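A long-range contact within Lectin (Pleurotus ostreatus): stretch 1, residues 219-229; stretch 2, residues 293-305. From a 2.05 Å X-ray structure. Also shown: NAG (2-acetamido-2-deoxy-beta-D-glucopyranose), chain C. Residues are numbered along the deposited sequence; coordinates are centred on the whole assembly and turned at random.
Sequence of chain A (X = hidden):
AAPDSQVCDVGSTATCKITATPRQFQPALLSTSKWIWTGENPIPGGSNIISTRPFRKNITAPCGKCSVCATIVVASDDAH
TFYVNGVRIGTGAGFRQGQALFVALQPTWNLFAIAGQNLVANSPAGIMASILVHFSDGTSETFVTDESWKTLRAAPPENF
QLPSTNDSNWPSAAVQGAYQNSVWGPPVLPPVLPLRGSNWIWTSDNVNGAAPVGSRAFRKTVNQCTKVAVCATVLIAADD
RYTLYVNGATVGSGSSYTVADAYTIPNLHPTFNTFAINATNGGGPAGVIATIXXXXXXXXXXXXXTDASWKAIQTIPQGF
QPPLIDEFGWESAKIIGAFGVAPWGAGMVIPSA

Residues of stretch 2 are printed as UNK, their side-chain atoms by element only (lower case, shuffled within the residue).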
# COMPACT_ATOMS: atom_id res chain seq x y z
N ARG A 219 -6.17 8.05 13.24
CA ARG A 219 -5.47 7.70 12.01
C ARG A 219 -6.37 6.88 11.10
O ARG A 219 -7.10 5.99 11.56
CB ARG A 219 -4.19 6.90 12.28
CG ARG A 219 -3.06 7.69 12.89
CD ARG A 219 -1.91 6.76 13.30
NE ARG A 219 -1.38 5.99 12.17
CZ ARG A 219 -0.42 6.41 11.36
NH1 ARG A 219 0.13 7.61 11.54
NH2 ARG A 219 -0.01 5.63 10.36
N LYS A 220 -6.29 7.16 9.80
CA LYS A 220 -6.96 6.35 8.78
C LYS A 220 -6.06 6.28 7.55
O LYS A 220 -5.59 7.31 7.06
CB LYS A 220 -8.32 6.94 8.41
CG LYS A 220 -9.04 6.21 7.27
CD LYS A 220 -9.60 4.86 7.71
CE LYS A 220 -10.33 4.19 6.55
NZ LYS A 220 -10.84 2.86 6.92
N THR A 221 -5.82 5.07 7.07
CA THR A 221 -5.00 4.84 5.88
C THR A 221 -5.87 4.33 4.74
O THR A 221 -6.73 3.47 4.95
CB THR A 221 -3.89 3.84 6.17
OG1 THR A 221 -3.02 4.38 7.16
CG2 THR A 221 -3.08 3.53 4.90
N VAL A 222 -5.66 4.86 3.54
CA VAL A 222 -6.26 4.31 2.33
C VAL A 222 -5.13 3.79 1.46
O VAL A 222 -4.16 4.52 1.18
CB VAL A 222 -7.11 5.36 1.59
CG1 VAL A 222 -7.74 4.75 0.34
CG2 VAL A 222 -8.21 5.90 2.53
N ASN A 223 -5.23 2.53 1.04
CA ASN A 223 -4.12 1.93 0.29
C ASN A 223 -4.73 0.95 -0.72
O ASN A 223 -4.84 -0.25 -0.48
CB ASN A 223 -3.13 1.24 1.23
CG ASN A 223 -2.05 0.45 0.50
OD1 ASN A 223 -1.62 -0.60 0.99
ND2 ASN A 223 -1.59 0.95 -0.64
N GLN A 224 -5.17 1.49 -1.86
CA GLN A 224 -5.63 0.66 -2.98
C GLN A 224 -4.44 0.44 -3.90
O GLN A 224 -4.18 1.20 -4.83
CB GLN A 224 -6.79 1.34 -3.72
CG GLN A 224 -7.97 1.75 -2.83
CD GLN A 224 -8.80 0.57 -2.35
OE1 GLN A 224 -8.68 -0.54 -2.86
NE2 GLN A 224 -9.67 0.82 -1.37
N CYS A 225 -3.67 -0.64 -3.64
CA CYS A 225 -2.40 -0.82 -4.34
C CYS A 225 -2.56 -1.11 -5.83
O CYS A 225 -1.55 -1.11 -6.54
CB CYS A 225 -1.56 -1.92 -3.68
SG CYS A 225 -2.38 -3.52 -3.41
N THR A 226 -3.77 -1.34 -6.33
CA THR A 226 -3.96 -1.57 -7.76
C THR A 226 -4.56 -0.37 -8.49
O THR A 226 -4.90 -0.48 -9.67
CB THR A 226 -4.86 -2.78 -7.99
OG1 THR A 226 -6.19 -2.46 -7.58
CG2 THR A 226 -4.35 -3.97 -7.17
N LYS A 227 -4.72 0.77 -7.83
CA LYS A 227 -5.25 1.98 -8.45
C LYS A 227 -4.23 3.11 -8.29
O LYS A 227 -3.19 2.94 -7.66
CB LYS A 227 -6.60 2.38 -7.82
CG LYS A 227 -7.66 1.28 -7.91
CD LYS A 227 -8.94 1.66 -7.16
CE LYS A 227 -9.83 2.57 -8.00
NZ LYS A 227 -11.13 2.82 -7.30
N VAL A 228 -4.56 4.27 -8.85
CA VAL A 228 -3.69 5.45 -8.81
C VAL A 228 -4.54 6.59 -8.25
O VAL A 228 -5.42 7.11 -8.95
CB VAL A 228 -3.11 5.81 -10.19
CG1 VAL A 228 -2.37 7.13 -10.13
CG2 VAL A 228 -2.18 4.68 -10.69
N ALA A 229 -4.29 6.96 -7.00
CA ALA A 229 -4.98 8.06 -6.36
C ALA A 229 -4.40 9.38 -6.83
O ALA A 229 -3.22 9.48 -7.15
CB ALA A 229 -4.87 7.95 -4.84
N UNK A 293 -13.10 12.53 0.29
CA UNK A 293 -13.29 11.91 -1.02
C UNK A 293 -11.96 11.90 -1.76
O UNK A 293 -11.30 12.94 -1.88
c UNK A 293 -14.35 12.65 -1.84
c UNK A 293 -16.24 12.10 -3.37
c UNK A 293 -14.77 11.87 -3.10
c UNK A 293 -13.97 12.29 -4.30
N UNK A 294 -11.58 10.73 -2.27
CA UNK A 294 -10.35 10.54 -3.01
C UNK A 294 -10.71 10.23 -4.46
O UNK A 294 -11.59 9.40 -4.71
c UNK A 294 -9.04 9.81 -0.99
c UNK A 294 -8.59 8.63 -0.16
c UNK A 294 -8.36 9.04 -3.27
c UNK A 294 -9.52 9.40 -2.39
N UNK A 295 -10.05 10.90 -5.40
CA UNK A 295 -10.26 10.62 -6.82
C UNK A 295 -9.16 9.71 -7.35
O UNK A 295 -8.00 9.79 -6.93
o UNK A 295 -9.09 12.65 -7.43
c UNK A 295 -10.30 11.91 -7.64
c UNK A 295 -11.49 12.79 -7.24
N UNK A 296 -9.53 8.84 -8.28
CA UNK A 296 -8.61 7.91 -8.92
C UNK A 296 -8.49 8.21 -10.41
O UNK A 296 -9.40 8.76 -11.03
o UNK A 296 -8.46 4.96 -3.27
c UNK A 296 -10.01 6.06 -6.41
c UNK A 296 -7.52 5.32 -5.43
c UNK A 296 -9.87 5.69 -5.06
c UNK A 296 -9.06 6.47 -8.71
c UNK A 296 -8.91 6.05 -7.27
c UNK A 296 -8.62 5.33 -4.59
c UNK A 296 -7.67 5.69 -6.76
N UNK A 297 -7.34 7.81 -10.99
CA UNK A 297 -7.04 8.14 -12.38
C UNK A 297 -7.98 7.47 -13.37
O UNK A 297 -8.06 7.92 -14.51
o UNK A 297 -5.45 6.35 -12.66
c UNK A 297 -5.59 7.75 -12.72
N UNK A 298 -8.67 6.40 -12.98
CA UNK A 298 -9.64 5.78 -13.87
C UNK A 298 -11.01 6.44 -13.81
O UNK A 298 -11.98 5.89 -14.34
c UNK A 298 -9.77 4.28 -13.56
o UNK A 298 -10.60 4.98 -11.41
o UNK A 298 -10.47 2.82 -11.79
c UNK A 298 -10.32 4.01 -12.15
N UNK A 299 -11.13 7.60 -13.17
CA UNK A 299 -12.40 8.28 -13.05
C UNK A 299 -13.24 7.88 -11.85
O UNK A 299 -14.23 8.56 -11.57
N UNK A 300 -12.87 6.81 -11.15
CA UNK A 300 -13.60 6.40 -9.96
C UNK A 300 -13.19 7.26 -8.76
O UNK A 300 -12.29 8.10 -8.85
o UNK A 300 -12.02 4.69 -9.25
c UNK A 300 -13.37 4.93 -9.64
N UNK A 301 -13.84 7.03 -7.63
CA UNK A 301 -13.55 7.75 -6.40
C UNK A 301 -13.89 6.85 -5.23
O UNK A 301 -14.52 5.80 -5.38
n UNK A 301 -16.57 9.06 -7.29
o UNK A 301 -16.32 8.38 -5.17
c UNK A 301 -15.84 8.81 -6.21
c UNK A 301 -14.34 9.06 -6.32
N UNK A 302 -13.50 7.28 -4.04
CA UNK A 302 -14.03 6.64 -2.85
C UNK A 302 -14.13 7.66 -1.74
O UNK A 302 -13.34 8.61 -1.67
o UNK A 302 -11.51 3.99 -0.01
o UNK A 302 -10.47 3.92 -1.94
c UNK A 302 -11.26 4.46 -1.14
c UNK A 302 -13.18 5.43 -2.43
c UNK A 302 -11.98 5.74 -1.58
N UNK A 303 -15.11 7.45 -0.87
CA UNK A 303 -15.36 8.29 0.28
C UNK A 303 -14.98 7.55 1.55
O UNK A 303 -15.26 6.35 1.69
c UNK A 303 -17.14 9.47 1.64
c UNK A 303 -16.82 8.73 0.33
o UNK A 303 -17.09 9.59 -0.78
N UNK A 304 -14.29 8.25 2.44
CA UNK A 304 -13.95 7.76 3.77
C UNK A 304 -14.61 8.70 4.77
O UNK A 304 -14.58 9.92 4.57
c UNK A 304 -12.07 7.52 5.42
c UNK A 304 -11.80 6.64 3.08
c UNK A 304 -12.42 7.73 3.96
N UNK A 305 -15.22 8.14 5.81
CA UNK A 305 -15.84 8.95 6.86
C UNK A 305 -15.23 8.54 8.20
O UNK A 305 -14.73 7.42 8.36
c UNK A 305 -17.38 8.79 6.91
c UNK A 305 -17.99 9.14 5.54
c UNK A 305 -17.76 7.37 7.32
C1 NAG C . -17.99 8.80 -7.26
C2 NAG C . -18.92 9.96 -7.66
C3 NAG C . -20.38 9.47 -7.76
C4 NAG C . -20.52 8.18 -8.57
C5 NAG C . -19.51 7.14 -8.08
C6 NAG C . -19.48 5.89 -8.95
C7 NAG C . -18.37 12.27 -6.95
C8 NAG C . -18.41 13.24 -5.81
N2 NAG C . -18.83 11.04 -6.68
O3 NAG C . -21.19 10.48 -8.36
O4 NAG C . -21.80 7.68 -8.65
O5 NAG C . -18.19 7.70 -8.14
O6 NAG C . -19.13 6.20 -10.29
O7 NAG C . -17.95 12.58 -8.05
O HOH W 1 -5.63 4.47 -2.65
O HOH W 2 -11.48 2.64 -4.25
O HOH W 3 -6.73 4.54 -10.84

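Position 293 carries four carbons, forked at the second, and lies out of reach of stretch 1; this is Leu-293. Position 294 also has four carbons, but the fork is at the first and one arm is two carbons long, which defines Ile-294. Its CD1 lies 3.9 Å from Val-222 CG2 and its CG2 4.0 Å from Ala-229 CB.

At 295 one carbon bears an oxygen and a carbon, and CA-to-CB points away from stretch 1: Thr-295. Its backbone O receives a CA-H...O contact from Ala-229 CA at 3.5 Å.

Position 296 has one carbon, then a six-carbon ring bearing an oxygen, so it is Tyr-296. Lys-227 lies over one ring face, with NZ 4.0 Å from the centroid and 28° off the normal, a cation-pi geometry; Lys-227 CE, at 3.9 Å and 20°, adds a CH-pi contact. Tyr-296 CE1 is 3.8 Å from Ala-229 CB.

Position 297 shows one carbon and one oxygen, the side chain of Ser-297. Its N donates to Val-228 O at 2.9 Å, with an angle of 150° at the hydrogen. Water 3 links Ser-297 OG (2.9 Å) to Val-228 N (3.0 Å).

Position 298 has two carbons, the second carrying two oxygens, a carboxylate, which makes it Asp-298; its OD1 accepts from the backbone N of 300 at 2.9 Å. Position 299 has no side-chain atoms; its phi/psi of 88/-11 would jam a CB against the preceding carbonyl O, consistent with Gly-299.

One carbon and one oxygen at 300 identify Ser-300: Lys-227 NZ donates to its OG at 2.8 Å, and that OG donates to Asp-298 OD1 at 2.6 Å. At 301 the second carbon bears two polar atoms, and one, a nitrogen, is bonded to NAG C1 at 1.4 Å, the N-glycosylation linkage of Asn-301.

Position 302 has three carbons, the third with two oxygens: Glu-302. Its OE1 accepts from Tyr-296 OH at 2.6 Å and, weakly, from Gln-224 NE2 at 3.3 Å. Position 303, one carbon bearing an oxygen and a carbon, is out of reach: Thr-303. Position 304 has three carbons forked at the first, one arm end lying 3.7 Å from Val-222 CG2: Val-304. The same pattern at 305, pointing away, gives Val-305.

The contact therefore combines an apolar cluster of Val-222, Ile-294 and Val-304, an antiparallel bridge pairing Ala-229 with Tyr-296, and a polar network in which Lys-227 spans the tyrosine face to reach Ser-300.

Stretch 2 293-305: LITYSDGSNETVV
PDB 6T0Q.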